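Local coordinates for CurH (Lyngbya majuscula, PDB 3KG7), which probably removes water from beta-hydroxyacyl intermediates, as the dehydratase domain of a module in curacin polyketide biosynthesis, at residues V98-S107 and Q117-E126; V224-T235 and G276-P287. All blocks are in the same frame, centred on the assembly; numbering follows the deposited sequence.

Contact 1 (V98-S107 and Q117-E126); sequences VGKQFVEVFS and QQHASMSVSE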
# COMPACT_ATOMS: atom_id res chain seq x y z
N VAL C 98 -19.67 12.52 -5.05
CA VAL C 98 -20.09 13.56 -4.11
C VAL C 98 -18.88 14.13 -3.37
O VAL C 98 -19.00 15.12 -2.65
CB VAL C 98 -21.15 13.05 -3.10
CG1 VAL C 98 -22.03 14.22 -2.62
CG2 VAL C 98 -22.02 11.97 -3.71
N GLY C 99 -17.72 13.52 -3.57
CA GLY C 99 -16.48 13.99 -2.97
C GLY C 99 -16.20 13.46 -1.58
O GLY C 99 -15.30 13.95 -0.91
N LYS C 100 -16.99 12.48 -1.14
CA LYS C 100 -16.81 11.81 0.15
C LYS C 100 -15.69 10.77 0.06
O LYS C 100 -15.52 10.12 -0.98
CB LYS C 100 -18.08 11.06 0.56
CG LYS C 100 -19.30 11.91 0.84
CD LYS C 100 -20.36 11.07 1.53
CE LYS C 100 -21.76 11.56 1.22
NZ LYS C 100 -22.18 12.63 2.15
N GLN C 101 -14.94 10.60 1.15
CA GLN C 101 -13.88 9.59 1.22
C GLN C 101 -14.27 8.52 2.23
O GLN C 101 -14.44 8.79 3.42
CB GLN C 101 -12.54 10.21 1.64
CG GLN C 101 -11.95 11.23 0.68
CD GLN C 101 -10.92 12.13 1.35
OE1 GLN C 101 -9.70 11.96 1.16
NE2 GLN C 101 -11.39 13.09 2.13
N PHE C 102 -14.43 7.29 1.75
CA PHE C 102 -14.72 6.16 2.61
C PHE C 102 -13.44 5.75 3.35
O PHE C 102 -12.34 5.81 2.79
CB PHE C 102 -15.29 5.01 1.80
CG PHE C 102 -15.93 3.93 2.62
CD1 PHE C 102 -16.88 4.25 3.59
CD2 PHE C 102 -15.60 2.59 2.41
CE1 PHE C 102 -17.47 3.24 4.36
CE2 PHE C 102 -16.19 1.58 3.17
CZ PHE C 102 -17.12 1.90 4.14
N VAL C 103 -13.58 5.37 4.62
CA VAL C 103 -12.45 4.95 5.43
C VAL C 103 -12.80 3.63 6.10
O VAL C 103 -13.91 3.46 6.61
CB VAL C 103 -12.09 5.99 6.52
CG1 VAL C 103 -10.96 5.49 7.42
CG2 VAL C 103 -11.72 7.35 5.89
N GLU C 104 -11.86 2.69 6.09
CA GLU C 104 -12.07 1.44 6.82
C GLU C 104 -10.79 0.99 7.51
O GLU C 104 -9.69 1.19 6.99
CB GLU C 104 -12.66 0.36 5.91
CG GLU C 104 -11.94 0.17 4.60
CD GLU C 104 -12.72 -0.67 3.59
OE1 GLU C 104 -13.95 -0.79 3.72
OE2 GLU C 104 -12.08 -1.19 2.65
N VAL C 105 -10.94 0.42 8.71
CA VAL C 105 -9.81 -0.04 9.52
C VAL C 105 -9.88 -1.54 9.72
O VAL C 105 -10.87 -2.06 10.24
CB VAL C 105 -9.77 0.66 10.90
CG1 VAL C 105 -8.69 0.04 11.80
CG2 VAL C 105 -9.56 2.18 10.74
N PHE C 106 -8.83 -2.23 9.29
CA PHE C 106 -8.71 -3.68 9.41
C PHE C 106 -7.46 -4.03 10.22
O PHE C 106 -6.50 -3.26 10.23
CB PHE C 106 -8.56 -4.32 8.02
CG PHE C 106 -9.82 -4.33 7.20
CD1 PHE C 106 -10.54 -5.51 7.03
CD2 PHE C 106 -10.27 -3.17 6.57
CE1 PHE C 106 -11.71 -5.53 6.26
CE2 PHE C 106 -11.45 -3.19 5.80
CZ PHE C 106 -12.16 -4.36 5.65
N SER C 107 -7.49 -5.18 10.89
CA SER C 107 -6.27 -5.77 11.44
C SER C 107 -6.31 -7.28 11.39
O SER C 107 -7.38 -7.87 11.27
CB SER C 107 -6.00 -5.28 12.87
OG SER C 107 -6.93 -5.81 13.78
N GLN C 117 -9.75 -8.80 10.16
CA GLN C 117 -10.92 -8.43 10.94
C GLN C 117 -11.12 -6.94 10.80
O GLN C 117 -10.17 -6.18 10.92
CB GLN C 117 -10.70 -8.76 12.42
CG GLN C 117 -10.41 -10.24 12.72
CD GLN C 117 -10.28 -10.52 14.22
OE1 GLN C 117 -11.02 -9.96 15.04
NE2 GLN C 117 -9.36 -11.40 14.57
N GLN C 118 -12.36 -6.52 10.55
CA GLN C 118 -12.65 -5.09 10.45
C GLN C 118 -13.04 -4.52 11.81
O GLN C 118 -13.76 -5.15 12.57
CB GLN C 118 -13.73 -4.83 9.40
CG GLN C 118 -13.67 -3.42 8.80
CD GLN C 118 -14.86 -3.08 7.92
OE1 GLN C 118 -15.43 -3.95 7.26
NE2 GLN C 118 -15.26 -1.80 7.93
N HIS C 119 -12.56 -3.32 12.10
CA HIS C 119 -12.84 -2.69 13.37
C HIS C 119 -13.70 -1.44 13.23
O HIS C 119 -14.47 -1.10 14.13
CB HIS C 119 -11.53 -2.40 14.10
CG HIS C 119 -10.67 -3.61 14.29
ND1 HIS C 119 -11.01 -4.64 15.14
CD2 HIS C 119 -9.51 -3.98 13.71
CE1 HIS C 119 -10.09 -5.58 15.09
NE2 HIS C 119 -9.16 -5.20 14.23
N ALA C 120 -13.57 -0.77 12.08
CA ALA C 120 -14.27 0.49 11.87
C ALA C 120 -14.53 0.83 10.39
O ALA C 120 -13.77 0.42 9.51
CB ALA C 120 -13.53 1.63 12.55
N SER C 121 -15.61 1.57 10.16
CA SER C 121 -15.88 2.19 8.87
C SER C 121 -16.46 3.57 9.10
O SER C 121 -17.13 3.80 10.11
CB SER C 121 -16.88 1.35 8.07
OG SER C 121 -18.06 1.13 8.81
N MSE C 122 -16.20 4.49 8.17
CA MSE C 122 -16.79 5.83 8.22
C MSE C 122 -16.55 6.58 6.92
O MSE C 122 -15.81 6.11 6.05
CB MSE C 122 -16.23 6.64 9.39
CG MSE C 122 -14.77 7.02 9.24
SE MSE C 122 -13.81 7.00 10.94
CE MSE C 122 -13.90 5.08 11.31
N SER C 123 -17.20 7.73 6.79
CA SER C 123 -16.99 8.61 5.65
C SER C 123 -16.50 9.96 6.13
O SER C 123 -17.05 10.53 7.09
CB SER C 123 -18.28 8.80 4.85
OG SER C 123 -18.48 7.75 3.91
N VAL C 124 -15.46 10.46 5.47
CA VAL C 124 -15.06 11.84 5.61
C VAL C 124 -16.04 12.65 4.76
O VAL C 124 -16.21 12.37 3.58
CB VAL C 124 -13.62 12.03 5.11
CG1 VAL C 124 -13.14 13.47 5.33
CG2 VAL C 124 -12.70 11.05 5.81
N SER C 125 -16.70 13.63 5.37
CA SER C 125 -17.63 14.50 4.65
C SER C 125 -16.89 15.32 3.59
O SER C 125 -15.72 15.67 3.79
CB SER C 125 -18.35 15.42 5.63
OG SER C 125 -19.39 16.15 4.99
N GLU C 126 -17.54 15.61 2.46
CA GLU C 126 -16.93 16.48 1.44
C GLU C 126 -17.05 17.94 1.86
O GLU C 126 -16.46 18.82 1.24
CB GLU C 126 -17.55 16.26 0.06
CG GLU C 126 -18.94 16.87 -0.15
CD GLU C 126 -20.07 15.96 0.30
OE1 GLU C 126 -19.80 14.80 0.68
OE2 GLU C 126 -21.24 16.41 0.27
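Gln101-Ser107 and Gln117-Val124 run antiparallel, their short axes 4.6 Å apart at 146°, as the two arms of a beta hairpin in the first half of the double hotdog fold. Paired backbone bonds tie Gln101 to Val124, Val103 to Met122 and Ser107 to Gln117. Between the last two lies a classic beta bulge: His119 and Ala120 both face Val105, whose O takes the His119 N-H nearly straight. The middle of one face, with Val103, Val105, Ala120, Met122 and Val124, is apolar and packs against helix 52-62, where Tyr54 and Thr58 meet it; Val103 CG2 reaches Val124 CG2 at 3.8 Å. On the other face Gln118 lays its aliphatic part over the Phe106 ring, CG standing 3.7 Å from the centroid in a CH-pi contact, with the amide and ring planes 24° apart. Gln118 CG lies anti to its own N (chi1 -155°), and the extended chain beyond it carries NE2 to Ala120 O at 3.1 Å. NE2 comes from well above the carbonyl plane, not on a lone pair, and Val105 N reaches the same oxygen from the opposite face. The NE2 bond probably limits rotation of the amide and so helps keep CG over the ring. Ala19 of the second subunit packs on Phe106. At the open end Lys100 NZ forms a long salt bridge to Glu126 OE1 (3.5 Å) and a second one to Glu69. At the far end Ser107 OG bonds Arg86 NH1, while His119 ND1 bonds the backbone O of Gln75.

Contact 2 (V224-T235 and G276-P287); sequences VFWAPWRVKEMT and GRINGFTVKRAP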
# COMPACT_ATOMS: atom_id res chain seq x y z
N VAL C 224 -21.50 -6.25 32.77
CA VAL C 224 -21.50 -6.18 31.31
C VAL C 224 -21.13 -4.78 30.82
O VAL C 224 -21.63 -3.78 31.33
CB VAL C 224 -22.89 -6.60 30.75
CG1 VAL C 224 -23.04 -6.24 29.27
CG2 VAL C 224 -23.13 -8.10 30.98
N PHE C 225 -20.24 -4.74 29.83
CA PHE C 225 -19.71 -3.49 29.26
C PHE C 225 -20.66 -2.83 28.26
O PHE C 225 -21.40 -3.50 27.55
CB PHE C 225 -18.36 -3.78 28.59
CG PHE C 225 -17.67 -2.57 28.02
CD1 PHE C 225 -17.32 -1.49 28.83
CD2 PHE C 225 -17.32 -2.53 26.67
CE1 PHE C 225 -16.66 -0.37 28.30
CE2 PHE C 225 -16.65 -1.43 26.12
CZ PHE C 225 -16.32 -0.35 26.94
N TRP C 226 -20.62 -1.49 28.23
CA TRP C 226 -21.32 -0.69 27.22
C TRP C 226 -20.33 -0.29 26.11
O TRP C 226 -19.58 0.68 26.27
CB TRP C 226 -21.91 0.58 27.83
CG TRP C 226 -23.20 0.43 28.60
CD1 TRP C 226 -23.35 0.43 29.96
CD2 TRP C 226 -24.52 0.31 28.05
NE1 TRP C 226 -24.68 0.29 30.30
CE2 TRP C 226 -25.42 0.23 29.15
CE3 TRP C 226 -25.04 0.26 26.75
CZ2 TRP C 226 -26.81 0.09 28.98
CZ3 TRP C 226 -26.42 0.13 26.58
CH2 TRP C 226 -27.29 0.05 27.69
N ALA C 227 -20.34 -1.03 25.00
CA ALA C 227 -19.42 -0.79 23.88
C ALA C 227 -19.95 0.22 22.88
O ALA C 227 -21.09 0.10 22.43
CB ALA C 227 -19.10 -2.09 23.17
N PRO C 228 -19.12 1.23 22.54
CA PRO C 228 -19.44 2.13 21.43
C PRO C 228 -19.79 1.33 20.17
O PRO C 228 -19.08 0.39 19.82
CB PRO C 228 -18.15 2.92 21.23
CG PRO C 228 -17.53 2.94 22.59
CD PRO C 228 -17.86 1.61 23.20
N TRP C 229 -20.87 1.71 19.51
CA TRP C 229 -21.40 0.94 18.39
C TRP C 229 -21.48 1.74 17.09
O TRP C 229 -21.18 1.22 16.01
CB TRP C 229 -22.76 0.34 18.76
CG TRP C 229 -23.39 -0.45 17.65
CD1 TRP C 229 -22.81 -1.43 16.89
CD2 TRP C 229 -24.74 -0.33 17.19
NE1 TRP C 229 -23.71 -1.92 15.98
CE2 TRP C 229 -24.91 -1.27 16.14
CE3 TRP C 229 -25.83 0.48 17.55
CZ2 TRP C 229 -26.12 -1.42 15.45
CZ3 TRP C 229 -27.04 0.33 16.87
CH2 TRP C 229 -27.17 -0.61 15.83
N ARG C 230 -21.92 2.99 17.19
CA ARG C 230 -21.91 3.90 16.06
C ARG C 230 -21.97 5.36 16.50
O ARG C 230 -22.42 5.67 17.61
CB ARG C 230 -23.03 3.58 15.05
CG ARG C 230 -24.44 3.96 15.46
CD ARG C 230 -25.43 3.70 14.33
NE ARG C 230 -26.80 3.55 14.84
CZ ARG C 230 -27.86 3.18 14.12
NH1 ARG C 230 -27.75 2.92 12.82
NH2 ARG C 230 -29.04 3.08 14.70
N VAL C 231 -21.49 6.24 15.62
CA VAL C 231 -21.52 7.69 15.82
C VAL C 231 -22.05 8.32 14.55
O VAL C 231 -21.51 8.10 13.47
CB VAL C 231 -20.10 8.25 16.12
CG1 VAL C 231 -20.13 9.78 16.23
CG2 VAL C 231 -19.53 7.65 17.39
N LYS C 232 -23.12 9.10 14.67
CA LYS C 232 -23.72 9.75 13.51
C LYS C 232 -22.74 10.71 12.84
O LYS C 232 -22.44 10.56 11.67
CB LYS C 232 -25.01 10.47 13.92
CG LYS C 232 -25.61 11.39 12.86
CD LYS C 232 -26.46 10.64 11.83
CE LYS C 232 -26.94 11.60 10.75
NZ LYS C 232 -28.05 11.02 9.95
N GLU C 233 -22.24 11.68 13.61
CA GLU C 233 -21.32 12.68 13.08
C GLU C 233 -20.31 13.11 14.14
O GLU C 233 -20.62 13.13 15.33
CB GLU C 233 -22.08 13.90 12.52
CG GLU C 233 -21.20 15.08 12.10
CD GLU C 233 -21.52 15.62 10.70
OE1 GLU C 233 -22.01 14.84 9.86
OE2 GLU C 233 -21.25 16.81 10.43
N MSE C 234 -19.10 13.42 13.69
CA MSE C 234 -18.08 13.99 14.54
C MSE C 234 -17.36 15.08 13.76
O MSE C 234 -16.83 14.84 12.68
CB MSE C 234 -17.10 12.91 15.03
CG MSE C 234 -16.47 13.21 16.39
SE MSE C 234 -14.76 14.16 16.29
CE MSE C 234 -14.80 15.20 17.94
N THR C 235 -17.38 16.30 14.30
CA THR C 235 -16.69 17.41 13.66
C THR C 235 -15.62 17.96 14.58
O THR C 235 -15.78 17.95 15.80
CB THR C 235 -17.63 18.57 13.32
OG1 THR C 235 -18.10 19.17 14.54
CG2 THR C 235 -18.81 18.08 12.49
N GLY C 276 -15.59 21.62 18.41
CA GLY C 276 -15.86 20.29 17.89
C GLY C 276 -17.08 19.69 18.55
O GLY C 276 -17.51 20.15 19.61
N ARG C 277 -17.66 18.67 17.92
CA ARG C 277 -18.80 17.97 18.52
C ARG C 277 -18.90 16.53 18.06
O ARG C 277 -18.41 16.17 16.99
CB ARG C 277 -20.12 18.72 18.26
CG ARG C 277 -20.57 18.75 16.81
CD ARG C 277 -21.88 19.50 16.66
NE ARG C 277 -22.89 19.02 17.61
CZ ARG C 277 -23.98 19.69 17.96
NH1 ARG C 277 -24.23 20.89 17.45
NH2 ARG C 277 -24.83 19.16 18.83
N ILE C 278 -19.54 15.71 18.90
CA ILE C 278 -19.82 14.32 18.60
C ILE C 278 -21.33 14.13 18.71
O ILE C 278 -21.90 14.32 19.79
CB ILE C 278 -19.10 13.37 19.60
CG1 ILE C 278 -17.59 13.66 19.64
CG2 ILE C 278 -19.36 11.89 19.25
CD1 ILE C 278 -16.93 13.29 20.92
N ASN C 279 -21.96 13.80 17.59
CA ASN C 279 -23.41 13.58 17.55
C ASN C 279 -23.81 12.12 17.40
O ASN C 279 -23.24 11.38 16.60
CB ASN C 279 -24.07 14.40 16.43
CG ASN C 279 -23.89 15.89 16.62
OD1 ASN C 279 -24.40 16.47 17.57
ND2 ASN C 279 -23.15 16.51 15.70
N GLY C 280 -24.80 11.72 18.18
CA GLY C 280 -25.34 10.37 18.11
C GLY C 280 -24.38 9.30 18.56
O GLY C 280 -24.39 8.19 18.02
N PHE C 281 -23.54 9.62 19.56
CA PHE C 281 -22.61 8.66 20.15
C PHE C 281 -23.38 7.53 20.81
O PHE C 281 -23.97 7.71 21.88
CB PHE C 281 -21.67 9.35 21.16
CG PHE C 281 -20.62 8.42 21.74
CD1 PHE C 281 -20.75 7.93 23.04
CD2 PHE C 281 -19.51 8.04 20.99
CE1 PHE C 281 -19.78 7.07 23.59
CE2 PHE C 281 -18.53 7.18 21.53
CZ PHE C 281 -18.67 6.70 22.83
N THR C 282 -23.37 6.36 20.18
CA THR C 282 -24.20 5.25 20.62
C THR C 282 -23.39 4.11 21.23
O THR C 282 -22.42 3.62 20.64
CB THR C 282 -25.07 4.73 19.46
OG1 THR C 282 -25.71 5.83 18.80
CG2 THR C 282 -26.14 3.77 19.97
N VAL C 283 -23.78 3.70 22.44
CA VAL C 283 -23.20 2.53 23.08
C VAL C 283 -24.21 1.39 23.09
O VAL C 283 -25.42 1.62 23.11
CB VAL C 283 -22.68 2.83 24.51
CG1 VAL C 283 -21.48 3.78 24.46
CG2 VAL C 283 -23.79 3.41 25.39
N LYS C 284 -23.72 0.16 23.05
CA LYS C 284 -24.59 -1.02 23.14
C LYS C 284 -23.97 -2.05 24.08
O LYS C 284 -22.74 -2.19 24.15
CB LYS C 284 -24.84 -1.61 21.76
CG LYS C 284 -25.96 -2.66 21.71
CD LYS C 284 -26.12 -3.28 20.32
CE LYS C 284 -25.04 -4.31 20.04
NZ LYS C 284 -25.29 -5.04 18.76
N ARG C 285 -24.83 -2.78 24.80
CA ARG C 285 -24.39 -3.83 25.71
C ARG C 285 -23.58 -4.90 24.96
O ARG C 285 -24.00 -5.40 23.92
CB ARG C 285 -25.59 -4.47 26.41
CG ARG C 285 -26.41 -3.50 27.25
CD ARG C 285 -25.91 -3.41 28.69
NE ARG C 285 -26.17 -4.63 29.46
CZ ARG C 285 -26.32 -4.68 30.79
NH1 ARG C 285 -26.27 -3.58 31.52
NH2 ARG C 285 -26.54 -5.85 31.38
N ALA C 286 -22.41 -5.23 25.50
CA ALA C 286 -21.54 -6.23 24.90
C ALA C 286 -20.90 -7.11 25.96
O ALA C 286 -19.89 -6.73 26.56
CB ALA C 286 -20.48 -5.57 24.01
N PRO C 287 -21.50 -8.29 26.22
CA PRO C 287 -20.92 -9.25 27.16
C PRO C 287 -19.59 -9.80 26.65
O PRO C 287 -19.38 -9.88 25.44
CB PRO C 287 -21.98 -10.35 27.25
CG PRO C 287 -22.77 -10.23 26.01
CD PRO C 287 -22.77 -8.78 25.64
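Bends at chi2 (-89°) and chi3 (-70°) fold Arg285 back across Trp226, whose own CG lies anti to its carbonyl carbon, bringing the aliphatic chain over the indole. CD sits 3.7 Å from the centroid of the six-membered ring, a CH-pi contact, and the guanidinium plane is turned 77° from the indole. Val224 covers one face of that guanidinium, its CG1 3.5 Å from Arg285 NE, and Val283 CG2 meets Trp226 CE3 at 3.7 Å. These residues belong to two neighbouring antiparallel strands of the second hotdog half, Phe225-Val231 and Phe281-Ala286, which cross with a strong twist. A classic beta bulge interrupts them, Trp229 and Arg230 both facing Thr282, whose O accepts from Trp229 N and whose N donates to Arg230 O. Here Lys284 NZ stands over one indole face of Trp229, 4.7 Å from the centroid of the five-membered ring, a cation-pi contact. Both chains then turn a corner, at Lys232 and Gly280, and pair again from Glu233-Thr235 to Gly276-Asn279. The face with Met234 and Ile278 is apolar there: Ile278 CG1 lies 3.5 Å from Met234 CG, and Val231 CG1 reaches Ile278 CG2 across the corner. Helix 52-62 lies against this side through Ile55 and Leu59 on Met234 and Val52 on Phe281. The two cationic residues thus use their indoles differently: Arg285 offers methylenes to Trp226, while Lys284 offers its charge to Trp229 in a long contact that probably adds modest electrostatic stabilisation.

In the fold
The two pairs sit in different halves of the double hotdog fold, contact 1 in the N-terminal half and contact 2 in the C-terminal one, with centres 16 Å apart and nearest atoms about 6 Å apart. Strand 66-73 lies between them: it bonds through its backbone to Ser121 of contact 1 and, by Phe73, Ile71, Asp70 and Val68, to strand 225-236 of contact 2. Helix 52-62 is a second shared element, meeting Met122 from contact 1 and Met234 from contact 2. Contact 1 also approaches the second subunit, whereas contact 2 is touched by no other chain. Such dehydratases have their active site between the halves, so both pairs probably belong to the framework around it.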